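Local structure of fumarate reductase iron-sulfur subunit (Mycolicibacterium smegmatis, 7D6V) at residues A6-W11 / E85-T90; H21-E26 / H38-T43; T119-L124 / L185-R190; R113-F118 / M175-L180. The protein carries three iron-sulfur clusters in the succinate dehydrogenase Sdh1 and probably passes electrons through them from succinate oxidation toward quinone. All coordinates share one frame; numbering follows the deposited sequence.

From the N terminus, strand 4-14 turns back into strand 17-27, whose residues 21-26 pack on helix residues 38-43: contact 2, a short closure. The chain then runs past the 2Fe-2S site before residues 85-90 return beside 6-11, so contact 1 closes a longer loop with contact 2 inside it. The two share a sheet, Ala6 pairing with Val25 and Val10 with His21. On the other side of the chain's centre, residues 113-118 and 119-124 form one continuous loop. It meets helix residues 175-180 in contact 4 and loop 185-190 in contact 3, segments alternating, and Arg190 bonds to Pro116 and Ser117 to join the two. The centres of contacts 1 and 3 are about 50 Å apart.

Contact 1: residues A6-W11 / E85-T90; sequences AKLRVW and EVVTVT
Leu8 and Val87 sit beside each other in the parallel strand pair that forms one edge of the three-stranded sheet, part of the beta-grasp fold expected of a plant-type 2Fe-2S ferredoxin domain. Three backbone hydrogen bonds hold the pair. Val87 N donates to Lys7 O at 2.9 Å, and the carbonyl of Val87 takes the N-H of Arg9, a more bent bond with 132° at the hydrogen. Farther along, Trp11 N reaches Val89 O. These bonds spread over the whole length of the contact, past the short bridged part at Leu8 and Val87.

The packed side is the one that holds Leu8 and Val87. Their side chains run the same way, and the Leu8 methyl CD2 lies 3.8 Å from Val87 CB. Farther on, Val10 CG2 comes within 4.2 Å of Val89 CB, both residues being buried. Met78 and Phe81 also touch Val87, while strand 17-27 flanks the other edge of 6-11.

The side of Lys7 and Val86 is looser. Lys7 is exposed; its chain bends at chi3 and chi4, and CE passes 3.6 Å from Val86 CG2, the two side chains meeting at about a right angle. Next to it Arg9 CB touches Val86 CG1 at 4.0 Å. Leu26 of the membrane anchor subunit packs on Arg9, Thr88 and Thr90. Arg9 has CG anti to the backbone N (chi1 -175°), and NE lies 2.8 Å from Thr88 OG1, with the Thr88 methyl CG2 at the guanidinium edge, 3.5 Å from NE.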
loop_
_atom_site.group_PDB
_atom_site.type_symbol
_atom_site.label_atom_id
_atom_site.label_comp_id
_atom_site.label_asym_id
_atom_site.label_seq_id
_atom_site.Cartn_x
_atom_site.Cartn_y
_atom_site.Cartn_z
ATOM N N ALA B 6 3.426 25.579 15.658
ATOM C CA ALA B 6 4.640 24.785 15.579
ATOM C C ALA B 6 5.688 25.472 14.714
ATOM O O ALA B 6 5.398 26.402 13.959
ATOM C CB ALA B 6 4.343 23.395 15.021
ATOM N N LYS B 7 6.924 24.997 14.836
ATOM C CA LYS B 7 8.047 25.480 14.041
ATOM C C LYS B 7 8.472 24.380 13.077
ATOM O O LYS B 7 9.017 23.352 13.497
ATOM C CB LYS B 7 9.206 25.911 14.936
ATOM C CG LYS B 7 8.877 27.094 15.834
ATOM C CD LYS B 7 10.078 27.528 16.654
ATOM C CE LYS B 7 10.420 26.507 17.728
ATOM N NZ LYS B 7 9.361 26.398 18.763
ATOM N N LEU B 8 8.206 24.598 11.794
ATOM C CA LEU B 8 8.681 23.746 10.716
ATOM C C LEU B 8 9.923 24.357 10.081
ATOM O O LEU B 8 10.156 25.565 10.150
ATOM C CB LEU B 8 7.599 23.551 9.655
ATOM C CG LEU B 8 6.341 22.787 10.056
ATOM C CD1 LEU B 8 5.336 22.818 8.923
ATOM C CD2 LEU B 8 6.684 21.360 10.426
ATOM N N ARG B 9 10.732 23.497 9.467
ATOM C CA ARG B 9 11.978 23.915 8.840
ATOM C C ARG B 9 12.089 23.217 7.478
ATOM O O ARG B 9 13.025 22.481 7.187
ATOM C CB ARG B 9 13.162 23.665 9.776
ATOM C CG ARG B 9 14.480 24.189 9.255
ATOM C CD ARG B 9 15.649 23.954 10.203
ATOM N NE ARG B 9 15.999 22.550 10.369
ATOM C CZ ARG B 9 16.870 22.107 11.269
ATOM N NH1 ARG B 9 17.473 22.965 12.076
ATOM N NH2 ARG B 9 17.142 20.814 11.361
ATOM N N VAL B 10 11.059 23.401 6.646
ATOM C CA VAL B 10 10.927 22.689 5.376
ATOM C C VAL B 10 12.029 23.089 4.399
ATOM O O VAL B 10 12.397 24.266 4.290
ATOM C CB VAL B 10 9.536 22.965 4.779
ATOM C CG1 VAL B 10 9.389 22.329 3.408
ATOM C CG2 VAL B 10 8.451 22.478 5.718
ATOM N N TRP B 11 12.549 22.100 3.666
ATOM C CA TRP B 11 13.590 22.327 2.667
ATOM C C TRP B 11 12.987 22.825 1.355
ATOM O O TRP B 11 12.042 22.229 0.831
ATOM C CB TRP B 11 14.374 21.037 2.421
ATOM C CG TRP B 11 15.577 21.201 1.532
ATOM C CD1 TRP B 11 16.847 21.491 1.924
ATOM C CD2 TRP B 11 15.618 21.084 0.103
ATOM N NE1 TRP B 11 17.676 21.564 0.835
ATOM C CE2 TRP B 11 16.945 21.320 -0.296
ATOM C CE3 TRP B 11 14.661 20.809 -0.876
ATOM C CZ2 TRP B 11 17.338 21.284 -1.629
ATOM C CZ3 TRP B 11 15.053 20.776 -2.195
ATOM C CH2 TRP B 11 16.378 21.014 -2.562
ATOM N N GLU B 85 9.449 21.827 19.933
ATOM C CA GLU B 85 10.410 21.115 19.107
ATOM C C GLU B 85 10.252 21.528 17.650
ATOM O O GLU B 85 9.135 21.724 17.165
ATOM C CB GLU B 85 10.216 19.605 19.254
ATOM C CG GLU B 85 11.159 18.756 18.429
ATOM C CD GLU B 85 11.189 17.313 18.887
ATOM O OE1 GLU B 85 10.589 17.010 19.937
ATOM O OE2 GLU B 85 11.817 16.480 18.201
ATOM N N VAL B 86 11.376 21.666 16.955
ATOM C CA VAL B 86 11.379 22.046 15.547
ATOM C C VAL B 86 11.320 20.786 14.698
ATOM O O VAL B 86 12.102 19.852 14.901
ATOM C CB VAL B 86 12.619 22.885 15.205
ATOM C CG1 VAL B 86 12.669 23.172 13.713
ATOM C CG2 VAL B 86 12.615 24.178 15.992
ATOM N N VAL B 87 10.396 20.758 13.742
ATOM C CA VAL B 87 10.238 19.625 12.836
ATOM C C VAL B 87 10.816 20.008 11.481
ATOM O O VAL B 87 10.429 21.027 10.901
ATOM C CB VAL B 87 8.762 19.209 12.715
ATOM C CG1 VAL B 87 8.647 17.883 11.997
ATOM C CG2 VAL B 87 8.128 19.123 14.088
ATOM N N THR B 88 11.733 19.192 10.971
ATOM C CA THR B 88 12.503 19.516 9.773
ATOM C C THR B 88 12.150 18.536 8.663
ATOM O O THR B 88 12.601 17.388 8.679
ATOM C CB THR B 88 13.997 19.470 10.076
ATOM O OG1 THR B 88 14.316 20.479 11.036
ATOM C CG2 THR B 88 14.806 19.705 8.815
ATOM N N VAL B 89 11.398 19.002 7.671
ATOM C CA VAL B 89 10.904 18.151 6.594
ATOM C C VAL B 89 11.750 18.398 5.352
ATOM O O VAL B 89 11.830 19.529 4.858
ATOM C CB VAL B 89 9.416 18.414 6.313
ATOM C CG1 VAL B 89 8.843 17.326 5.423
ATOM C CG2 VAL B 89 8.644 18.514 7.613
ATOM N N THR B 90 12.361 17.340 4.840
ATOM C CA THR B 90 13.219 17.363 3.667
ATOM C C THR B 90 12.808 16.242 2.728
ATOM O O THR B 90 12.160 15.279 3.146
ATOM C CB THR B 90 14.702 17.200 4.042
ATOM O OG1 THR B 90 14.956 15.845 4.427
ATOM C CG2 THR B 90 15.085 18.131 5.173
#

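Contact 2: residues H21-E26 / H38-T43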
loop_
_atom_site.group_PDB
_atom_site.type_symbol
_atom_site.label_atom_id
_atom_site.label_comp_id
_atom_site.label_asym_id
_atom_site.label_seq_id
_atom_site.Cartn_x
_atom_site.Cartn_y
_atom_site.Cartn_z
ATOM N N HIS B 21 13.928 26.361 5.197
ATOM C CA HIS B 21 13.201 27.594 5.458
ATOM C C HIS B 21 12.324 27.420 6.688
ATOM O O HIS B 21 11.732 26.359 6.895
ATOM C CB HIS B 21 12.348 27.995 4.252
ATOM C CG HIS B 21 13.130 28.639 3.151
ATOM N ND1 HIS B 21 13.925 27.921 2.284
ATOM C CD2 HIS B 21 13.242 29.934 2.777
ATOM C CE1 HIS B 21 14.492 28.745 1.424
ATOM N NE2 HIS B 21 14.094 29.974 1.701
ATOM N N ASP B 22 12.230 28.474 7.494
ATOM C CA ASP B 22 11.512 28.439 8.761
ATOM C C ASP B 22 10.091 28.955 8.569
ATOM O O ASP B 22 9.894 30.102 8.158
ATOM C CB ASP B 22 12.243 29.269 9.815
ATOM C CG ASP B 22 13.498 28.590 10.323
ATOM O OD1 ASP B 22 13.530 27.343 10.354
ATOM O OD2 ASP B 22 14.453 29.299 10.695
ATOM N N TYR B 23 9.108 28.112 8.877
ATOM C CA TYR B 23 7.701 28.473 8.805
ATOM C C TYR B 23 7.024 28.180 10.138
ATOM O O TYR B 23 7.398 27.246 10.848
ATOM C CB TYR B 23 6.983 27.711 7.685
ATOM C CG TYR B 23 7.566 27.936 6.312
ATOM C CD1 TYR B 23 8.315 26.952 5.686
ATOM C CD2 TYR B 23 7.362 29.130 5.640
ATOM C CE1 TYR B 23 8.847 27.154 4.432
ATOM C CE2 TYR B 23 7.888 29.339 4.392
ATOM C CZ TYR B 23 8.629 28.350 3.790
ATOM O OH TYR B 23 9.155 28.563 2.537
ATOM N N THR B 24 6.019 28.988 10.471
ATOM C CA THR B 24 5.223 28.808 11.682
ATOM C C THR B 24 3.788 28.487 11.284
ATOM O O THR B 24 3.122 29.309 10.649
ATOM C CB THR B 24 5.261 30.058 12.564
ATOM O OG1 THR B 24 6.616 30.353 12.921
ATOM C CG2 THR B 24 4.449 29.839 13.828
ATOM N N VAL B 25 3.315 27.302 11.667
ATOM C CA VAL B 25 1.998 26.817 11.274
ATOM C C VAL B 25 1.225 26.401 12.517
ATOM O O VAL B 25 1.800 25.953 13.512
ATOM C CB VAL B 25 2.093 25.638 10.277
ATOM C CG1 VAL B 25 0.740 25.339 9.658
ATOM C CG2 VAL B 25 3.120 25.926 9.197
ATOM N N GLU B 26 -0.095 26.553 12.450
ATOM C CA GLU B 26 -0.982 26.146 13.530
ATOM C C GLU B 26 -1.245 24.647 13.470
ATOM O O GLU B 26 -1.604 24.113 12.417
ATOM C CB GLU B 26 -2.294 26.920 13.436
ATOM C CG GLU B 26 -3.316 26.562 14.484
ATOM C CD GLU B 26 -4.735 26.722 13.976
ATOM O OE1 GLU B 26 -5.187 25.858 13.197
ATOM O OE2 GLU B 26 -5.397 27.711 14.355
ATOM N N HIS B 38 -0.322 20.749 4.025
ATOM C CA HIS B 38 -1.452 21.260 3.254
ATOM C C HIS B 38 -1.885 22.636 3.744
ATOM O O HIS B 38 -2.207 23.518 2.938
ATOM C CB HIS B 38 -2.620 20.280 3.325
ATOM C CG HIS B 38 -2.423 19.046 2.503
ATOM N ND1 HIS B 38 -3.228 17.935 2.625
ATOM C CD2 HIS B 38 -1.510 18.747 1.549
ATOM C CE1 HIS B 38 -2.820 17.005 1.780
ATOM N NE2 HIS B 38 -1.779 17.473 1.117
ATOM N N ARG B 39 -1.917 22.833 5.063
ATOM C CA ARG B 39 -2.257 24.144 5.605
ATOM C C ARG B 39 -1.226 25.192 5.203
ATOM O O ARG B 39 -1.580 26.329 4.864
ATOM C CB ARG B 39 -2.381 24.070 7.125
ATOM C CG ARG B 39 -3.098 25.258 7.733
ATOM C CD ARG B 39 -3.043 25.235 9.244
ATOM N NE ARG B 39 -3.180 23.884 9.777
ATOM C CZ ARG B 39 -4.342 23.274 9.982
ATOM N NH1 ARG B 39 -5.479 23.889 9.691
ATOM N NH2 ARG B 39 -4.368 22.045 10.474
ATOM N N LEU B 40 0.056 24.826 5.233
ATOM C CA LEU B 40 1.101 25.746 4.797
ATOM C C LEU B 40 0.954 26.087 3.318
ATOM O O LEU B 40 1.180 27.232 2.912
ATOM C CB LEU B 40 2.472 25.137 5.083
ATOM C CG LEU B 40 3.693 26.016 4.838
ATOM C CD1 LEU B 40 3.719 27.173 5.811
ATOM C CD2 LEU B 40 4.959 25.189 4.946
ATOM N N GLN B 41 0.587 25.101 2.500
ATOM C CA GLN B 41 0.341 25.356 1.083
ATOM C C GLN B 41 -0.823 26.313 0.883
ATOM O O GLN B 41 -0.745 27.237 0.066
ATOM C CB GLN B 41 0.064 24.043 0.359
ATOM C CG GLN B 41 1.222 23.511 -0.440
ATOM C CD GLN B 41 0.847 22.280 -1.224
ATOM O OE1 GLN B 41 -0.184 21.662 -0.971
ATOM N NE2 GLN B 41 1.679 21.916 -2.189
ATOM N N ALA B 42 -1.915 26.103 1.612
ATOM C CA ALA B 42 -3.107 26.914 1.423
ATOM C C ALA B 42 -3.013 28.282 2.080
ATOM O O ALA B 42 -3.849 29.144 1.793
ATOM C CB ALA B 42 -4.335 26.173 1.954
ATOM N N THR B 43 -2.028 28.509 2.947
ATOM C CA THR B 43 -1.900 29.785 3.641
ATOM C C THR B 43 -0.651 30.573 3.276
ATOM O O THR B 43 -0.726 31.794 3.146
ATOM C CB THR B 43 -1.920 29.566 5.158
ATOM O OG1 THR B 43 -0.892 28.637 5.523
ATOM C CG2 THR B 43 -3.268 29.023 5.600
#
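Leu40 turns CG anti to its backbone N (chi1 -173°), sending it out from the helix toward the strand, and chi2 (67°) then sets the methyls against Tyr23 and Val25. On the strand side, Val25 has CG1 anti to the backbone N and CG2 anti to the carbonyl carbon; the branches split, CG2 going to Leu40 and CG1 to Arg39.

The apolar core is Leu40. Its CD1 lies 3.7 Å from Val25 CG2 and 3.8 Å from Tyr23 CB, wedged between the two strand residues. The other methyl, CD2, approaches the Tyr23 ring obliquely and is nearest to CD1 of that ring, at 3.9 Å. Leu40 meets both strand side chains at about a right angle. The phenol oxygen of Tyr23 is engaged outside the pair, in a hydrogen bond with Arg12.

At the partly exposed end, Arg39 lays its chain past Val25, with CD 3.8 Å from Val25 CG1, and the bend at chi3 carries NE to 3.1 Å from the carbonyl oxygen of Glu26. Glu26 OE1 lies over one face of the guanidinium, toward the rim and 4.0 Å from NH1, an attraction of charges with no N-H directed at it. The salt bridge of Arg39 goes to Glu31, and Glu26 OE1 is bonded to Asn28.

Helix 33-43 thus lies across the sheet in the beta-grasp manner, its 38-43 segment 8.8 Å from strand 21-26, axis to axis, at 108°. Strand 4-14 pairs antiparallel with this strand, and subunit A packs against the helix at Arg39, Gln41 and Ala42.

Contact 3: residues T119-L124 / L185-R190; sequences TPPKDL and LDTVDR
Asp186 and Thr119 meet in a loop-to-loop junction built round a buried carboxylate, where the loop that precedes helix 133-142 is tied to the one leading into helix 191-196. Thr119 N donates to Asp186 OD1 at 2.9 Å, a nearly straight bond (170°) that comes down on the oxygen from above the carboxylate plane. From the opposite face of that plane Arg190 NH2 reaches the same OD1 at 3.0 Å. The guanidinium grips the carboxylate end-on, with NH1 2.8 Å from OD2, and the acid lies at the edge of the arginine, near its plane. Having CG anti to the backbone N (chi1 -166°) places that Asp186 carbon back toward these donors. A weak backbone-to-backbone bond from Thr187 N to Thr119 O, 3.1 Å long, adds to the tie.

Apolar contacts flank the polar centre. Val188 CG2 lies 3.7 Å from Thr119 CB, while CB of the same valine covers the centre of one face of the Arg190 guanidinium. At the far end Leu124 CD2 and Leu185 CD1 touch at 4.2 Å, their side chains crossing at about a right angle, and Tyr129 packs on both leucines as well as on Pro120.

Arg190 does more than neutralise the acid: NE and NH2 also donate to the carbonyls of Pro116 and Ser117, just ahead of Thr119. With two donors from Arg190 and one from the backbone of Thr119 around it, the buried Asp186 would be expected to stay ionised, its charge balanced by the arginine and its OD1 met from both faces of the carboxylate.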
loop_
_atom_site.group_PDB
_atom_site.type_symbol
_atom_site.label_atom_id
_atom_site.label_comp_id
_atom_site.label_asym_id
_atom_site.label_seq_id
_atom_site.Cartn_x
_atom_site.Cartn_y
_atom_site.Cartn_z
ATOM N N THR B 119 6.132 -16.333 -14.456
ATOM C CA THR B 119 6.030 -17.271 -15.573
ATOM C C THR B 119 5.254 -18.502 -15.137
ATOM O O THR B 119 5.790 -19.334 -14.381
ATOM C CB THR B 119 7.416 -17.666 -16.079
ATOM O OG1 THR B 119 8.223 -16.492 -16.225
ATOM C CG2 THR B 119 7.313 -18.362 -17.419
ATOM N N PRO B 120 4.008 -18.666 -15.566
ATOM C CA PRO B 120 3.258 -19.870 -15.225
ATOM C C PRO B 120 3.604 -21.005 -16.171
ATOM O O PRO B 120 4.228 -20.777 -17.219
ATOM C CB PRO B 120 1.801 -19.427 -15.395
ATOM C CG PRO B 120 1.863 -18.391 -16.459
ATOM C CD PRO B 120 3.199 -17.706 -16.337
ATOM N N PRO B 121 3.240 -22.242 -15.835
ATOM C CA PRO B 121 3.409 -23.337 -16.795
ATOM C C PRO B 121 2.592 -23.078 -18.051
ATOM O O PRO B 121 1.473 -22.565 -17.989
ATOM C CB PRO B 121 2.899 -24.562 -16.030
ATOM C CG PRO B 121 3.025 -24.191 -14.597
ATOM C CD PRO B 121 2.768 -22.721 -14.526
ATOM N N LYS B 122 3.157 -23.433 -19.201
ATOM C CA LYS B 122 2.486 -23.142 -20.467
ATOM C C LYS B 122 1.587 -24.293 -20.907
ATOM O O LYS B 122 1.600 -24.730 -22.056
ATOM C CB LYS B 122 3.521 -22.813 -21.536
ATOM C CG LYS B 122 4.371 -21.599 -21.208
ATOM C CD LYS B 122 3.506 -20.356 -21.056
ATOM C CE LYS B 122 4.293 -19.197 -20.466
ATOM N NZ LYS B 122 4.546 -19.381 -19.015
ATOM N N ASP B 123 0.789 -24.786 -19.964
ATOM C CA ASP B 123 -0.376 -25.613 -20.258
ATOM C C ASP B 123 -1.578 -25.279 -19.394
ATOM O O ASP B 123 -2.703 -25.620 -19.777
ATOM C CB ASP B 123 -0.044 -27.102 -20.094
ATOM C CG ASP B 123 0.416 -27.447 -18.691
ATOM O OD1 ASP B 123 0.872 -26.537 -17.968
ATOM O OD2 ASP B 123 0.314 -28.630 -18.308
ATOM N N LEU B 124 -1.386 -24.620 -18.255
ATOM C CA LEU B 124 -2.446 -24.382 -17.290
ATOM C C LEU B 124 -3.393 -23.300 -17.793
ATOM O O LEU B 124 -2.955 -22.238 -18.246
ATOM C CB LEU B 124 -1.835 -23.984 -15.947
ATOM C CG LEU B 124 -2.654 -24.164 -14.672
ATOM C CD1 LEU B 124 -3.127 -25.595 -14.545
ATOM C CD2 LEU B 124 -1.817 -23.776 -13.469
ATOM N N LEU B 185 3.637 -21.564 -8.270
ATOM C CA LEU B 185 3.398 -21.896 -9.666
ATOM C C LEU B 185 4.383 -21.246 -10.629
ATOM O O LEU B 185 4.257 -21.444 -11.839
ATOM C CB LEU B 185 1.965 -21.517 -10.060
ATOM C CG LEU B 185 0.863 -22.379 -9.444
ATOM C CD1 LEU B 185 -0.494 -21.956 -9.959
ATOM C CD2 LEU B 185 1.106 -23.847 -9.733
ATOM N N ASP B 186 5.353 -20.481 -10.135
ATOM C CA ASP B 186 6.342 -19.878 -11.015
ATOM C C ASP B 186 7.346 -20.924 -11.491
ATOM O O ASP B 186 7.578 -21.947 -10.843
ATOM C CB ASP B 186 7.065 -18.731 -10.311
ATOM C CG ASP B 186 7.843 -17.857 -11.274
ATOM O OD1 ASP B 186 7.238 -16.959 -11.889
ATOM O OD2 ASP B 186 9.065 -18.065 -11.416
ATOM N N THR B 187 7.954 -20.647 -12.645
ATOM C CA THR B 187 8.837 -21.590 -13.318
ATOM C C THR B 187 10.291 -21.141 -13.373
ATOM O O THR B 187 11.187 -21.984 -13.291
ATOM C CB THR B 187 8.324 -21.846 -14.746
ATOM O OG1 THR B 187 7.163 -22.684 -14.691
ATOM C CG2 THR B 187 9.374 -22.521 -15.613
ATOM N N VAL B 188 10.549 -19.840 -13.459
ATOM C CA VAL B 188 11.906 -19.322 -13.601
ATOM C C VAL B 188 12.643 -19.419 -12.270
ATOM O O VAL B 188 12.049 -19.302 -11.193
ATOM C CB VAL B 188 11.859 -17.873 -14.126
ATOM C CG1 VAL B 188 13.255 -17.328 -14.358
ATOM C CG2 VAL B 188 11.046 -17.814 -15.399
ATOM N N ASP B 189 13.958 -19.638 -12.343
ATOM C CA ASP B 189 14.759 -19.836 -11.137
ATOM C C ASP B 189 15.136 -18.509 -10.483
ATOM O O ASP B 189 14.754 -18.241 -9.338
ATOM C CB ASP B 189 16.011 -20.648 -11.476
ATOM C CG ASP B 189 16.685 -21.222 -10.247
ATOM O OD1 ASP B 189 16.196 -20.979 -9.127
ATOM O OD2 ASP B 189 17.701 -21.928 -10.404
ATOM N N ARG B 190 15.897 -17.672 -11.191
ATOM C CA ARG B 190 16.317 -16.328 -10.789
ATOM C C ARG B 190 17.360 -16.312 -9.675
ATOM O O ARG B 190 17.845 -15.227 -9.322
ATOM C CB ARG B 190 15.140 -15.444 -10.351
ATOM C CG ARG B 190 14.090 -15.214 -11.415
ATOM C CD ARG B 190 12.991 -14.314 -10.885
ATOM N NE ARG B 190 11.758 -14.429 -11.658
ATOM C CZ ARG B 190 10.852 -15.382 -11.480
ATOM N NH1 ARG B 190 11.038 -16.312 -10.557
ATOM N NH2 ARG B 190 9.762 -15.407 -12.229
#

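Contact 4: residues R113-F118 / M175-L180; sequences RQIPSF and MRIAEL
Ile115 and Leu180 carry the apolar packing between the loop 113-118 and the helix of the cluster-bearing 4Fe-4S dicluster domain, Ile115 CG2 lying 4.2 Å from Leu180 CD1. Ile115 points at the helix with CG1 anti to its carbonyl carbon (chi1 -61°). Its CD1 end meets Ile177 CG1 at 3.8 Å, and CD1 also comes near Arg176 CG, so the tip of the isoleucine rests between two consecutive helix residues. The branch methyl CG2 lies 3.9 Å from Ile177 CG1. One turn further, Leu180 divides its methyls: CD2 packs against Phe118, 3.8 Å from CA and 3.9 Å from CB, while CD1 faces the Pro116 carbonyl oxygen. The Phe118 ring itself leads away from the helix, to meet the ring of His183.

The second kind of interaction stays on the helix. Arg176 NH1 makes a salt bridge with Glu179 OE1 at 3.0 Å, three residues on, and Leu180 CD1 sits over the centre of one face of that guanidinium at 3.7 Å. The same methyl thus lies between the arginine and the loop.

Polar groups of the loop find partners beyond the pair. Gln153 of subunit A is bonded to Ile115 O and Ser117 OG. Subunit A also packs on Phe118 and Arg176.

Arg176 lies about 9 Å, by its side chain, from the 4Fe-4S cluster. Since no hydrogen bond joins the two segments, their fit rests on the close packing of aliphatic branches, with the polar anchoring of the loop left to Arg190 and the neighbouring subunit.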
loop_
_atom_site.group_PDB
_atom_site.type_symbol
_atom_site.label_atom_id
_atom_site.label_comp_id
_atom_site.label_asym_id
_atom_site.label_seq_id
_atom_site.Cartn_x
_atom_site.Cartn_y
_atom_site.Cartn_z
ATOM N N ARG B 113 11.684 -3.272 -14.399
ATOM C CA ARG B 113 11.558 -3.986 -15.661
ATOM C C ARG B 113 12.825 -4.741 -16.046
ATOM O O ARG B 113 12.957 -5.166 -17.197
ATOM C CB ARG B 113 11.142 -3.035 -16.782
ATOM C CG ARG B 113 11.972 -1.790 -16.927
ATOM C CD ARG B 113 11.168 -0.730 -17.651
ATOM N NE ARG B 113 11.992 0.090 -18.530
ATOM C CZ ARG B 113 11.509 1.016 -19.348
ATOM N NH1 ARG B 113 10.204 1.236 -19.402
ATOM N NH2 ARG B 113 12.329 1.718 -20.117
ATOM N N GLN B 114 13.757 -4.914 -15.113
ATOM C CA GLN B 114 14.880 -5.816 -15.322
ATOM C C GLN B 114 14.661 -7.184 -14.697
ATOM O O GLN B 114 15.279 -8.156 -15.140
ATOM C CB GLN B 114 16.170 -5.206 -14.763
ATOM C CG GLN B 114 16.641 -3.971 -15.504
ATOM C CD GLN B 114 17.729 -3.226 -14.761
ATOM O OE1 GLN B 114 18.176 -3.651 -13.698
ATOM N NE2 GLN B 114 18.164 -2.105 -15.320
ATOM N N ILE B 115 13.797 -7.279 -13.697
ATOM C CA ILE B 115 13.520 -8.557 -13.040
ATOM C C ILE B 115 12.570 -9.368 -13.916
ATOM O O ILE B 115 11.548 -8.829 -14.366
ATOM C CB ILE B 115 12.925 -8.327 -11.656
ATOM C CG1 ILE B 115 13.905 -7.552 -10.780
ATOM C CG2 ILE B 115 12.564 -9.649 -10.998
ATOM C CD1 ILE B 115 13.391 -7.312 -9.396
ATOM N N PRO B 116 12.872 -10.638 -14.188
ATOM C CA PRO B 116 11.929 -11.472 -14.941
ATOM C C PRO B 116 10.596 -11.576 -14.218
ATOM O O PRO B 116 10.537 -11.675 -12.992
ATOM C CB PRO B 116 12.637 -12.829 -15.016
ATOM C CG PRO B 116 14.069 -12.516 -14.818
ATOM C CD PRO B 116 14.114 -11.359 -13.874
ATOM N N SER B 117 9.521 -11.557 -14.994
ATOM C CA SER B 117 8.183 -11.501 -14.438
ATOM C C SER B 117 7.677 -12.903 -14.113
ATOM O O SER B 117 8.369 -13.904 -14.304
ATOM C CB SER B 117 7.244 -10.783 -15.401
ATOM O OG SER B 117 7.583 -9.412 -15.500
ATOM N N PHE B 118 6.451 -12.968 -13.603
ATOM C CA PHE B 118 5.838 -14.246 -13.273
ATOM C C PHE B 118 5.669 -15.093 -14.526
ATOM O O PHE B 118 5.138 -14.630 -15.538
ATOM C CB PHE B 118 4.488 -14.014 -12.596
ATOM C CG PHE B 118 3.634 -15.244 -12.504
ATOM C CD1 PHE B 118 2.499 -15.371 -13.282
ATOM C CD2 PHE B 118 3.962 -16.268 -11.638
ATOM C CE1 PHE B 118 1.713 -16.496 -13.200
ATOM C CE2 PHE B 118 3.180 -17.394 -11.553
ATOM C CZ PHE B 118 2.054 -17.508 -12.333
ATOM N N MET B 175 13.272 -8.233 -2.545
ATOM C CA MET B 175 12.044 -8.782 -1.984
ATOM C C MET B 175 11.105 -9.263 -3.083
ATOM O O MET B 175 10.425 -10.281 -2.928
ATOM C CB MET B 175 11.356 -7.736 -1.107
ATOM C CG MET B 175 10.122 -8.238 -0.388
ATOM S SD MET B 175 9.188 -6.919 0.398
ATOM C CE MET B 175 8.616 -6.018 -1.034
ATOM N N ARG B 176 11.042 -8.531 -4.194
ATOM C CA ARG B 176 10.236 -8.965 -5.333
ATOM C C ARG B 176 10.768 -10.267 -5.926
ATOM O O ARG B 176 9.990 -11.152 -6.306
ATOM C CB ARG B 176 10.203 -7.858 -6.387
ATOM C CG ARG B 176 9.670 -8.287 -7.734
ATOM C CD ARG B 176 8.200 -7.957 -7.875
ATOM N NE ARG B 176 7.721 -8.215 -9.228
ATOM C CZ ARG B 176 6.808 -9.127 -9.534
ATOM N NH1 ARG B 176 6.267 -9.871 -8.584
ATOM N NH2 ARG B 176 6.435 -9.291 -10.794
ATOM N N ILE B 177 12.092 -10.397 -6.016
ATOM C CA ILE B 177 12.696 -11.644 -6.476
ATOM C C ILE B 177 12.334 -12.790 -5.539
ATOM O O ILE B 177 12.020 -13.896 -5.985
ATOM C CB ILE B 177 14.222 -11.486 -6.613
ATOM C CG1 ILE B 177 14.560 -10.543 -7.767
ATOM C CG2 ILE B 177 14.886 -12.833 -6.833
ATOM C CD1 ILE B 177 16.024 -10.200 -7.858
ATOM N N ALA B 178 12.377 -12.545 -4.228
ATOM C CA ALA B 178 11.982 -13.574 -3.269
ATOM C C ALA B 178 10.509 -13.938 -3.416
ATOM O O ALA B 178 10.134 -15.112 -3.307
ATOM C CB ALA B 178 12.273 -13.105 -1.846
ATOM N N GLU B 179 9.659 -12.940 -3.654
ATOM C CA GLU B 179 8.233 -13.183 -3.841
ATOM C C GLU B 179 7.978 -14.047 -5.068
ATOM O O GLU B 179 7.122 -14.938 -5.042
ATOM C CB GLU B 179 7.499 -11.844 -3.942
ATOM C CG GLU B 179 5.981 -11.917 -3.912
ATOM C CD GLU B 179 5.376 -12.211 -5.268
ATOM O OE1 GLU B 179 5.995 -11.837 -6.285
ATOM O OE2 GLU B 179 4.289 -12.820 -5.321
ATOM N N LEU B 180 8.707 -13.796 -6.155
ATOM C CA LEU B 180 8.544 -14.619 -7.349
ATOM C C LEU B 180 9.163 -16.000 -7.173
ATOM O O LEU B 180 8.673 -16.976 -7.749
ATOM C CB LEU B 180 9.148 -13.912 -8.558
ATOM C CG LEU B 180 8.314 -12.762 -9.118
ATOM C CD1 LEU B 180 9.121 -11.946 -10.103
ATOM C CD2 LEU B 180 7.056 -13.295 -9.767
#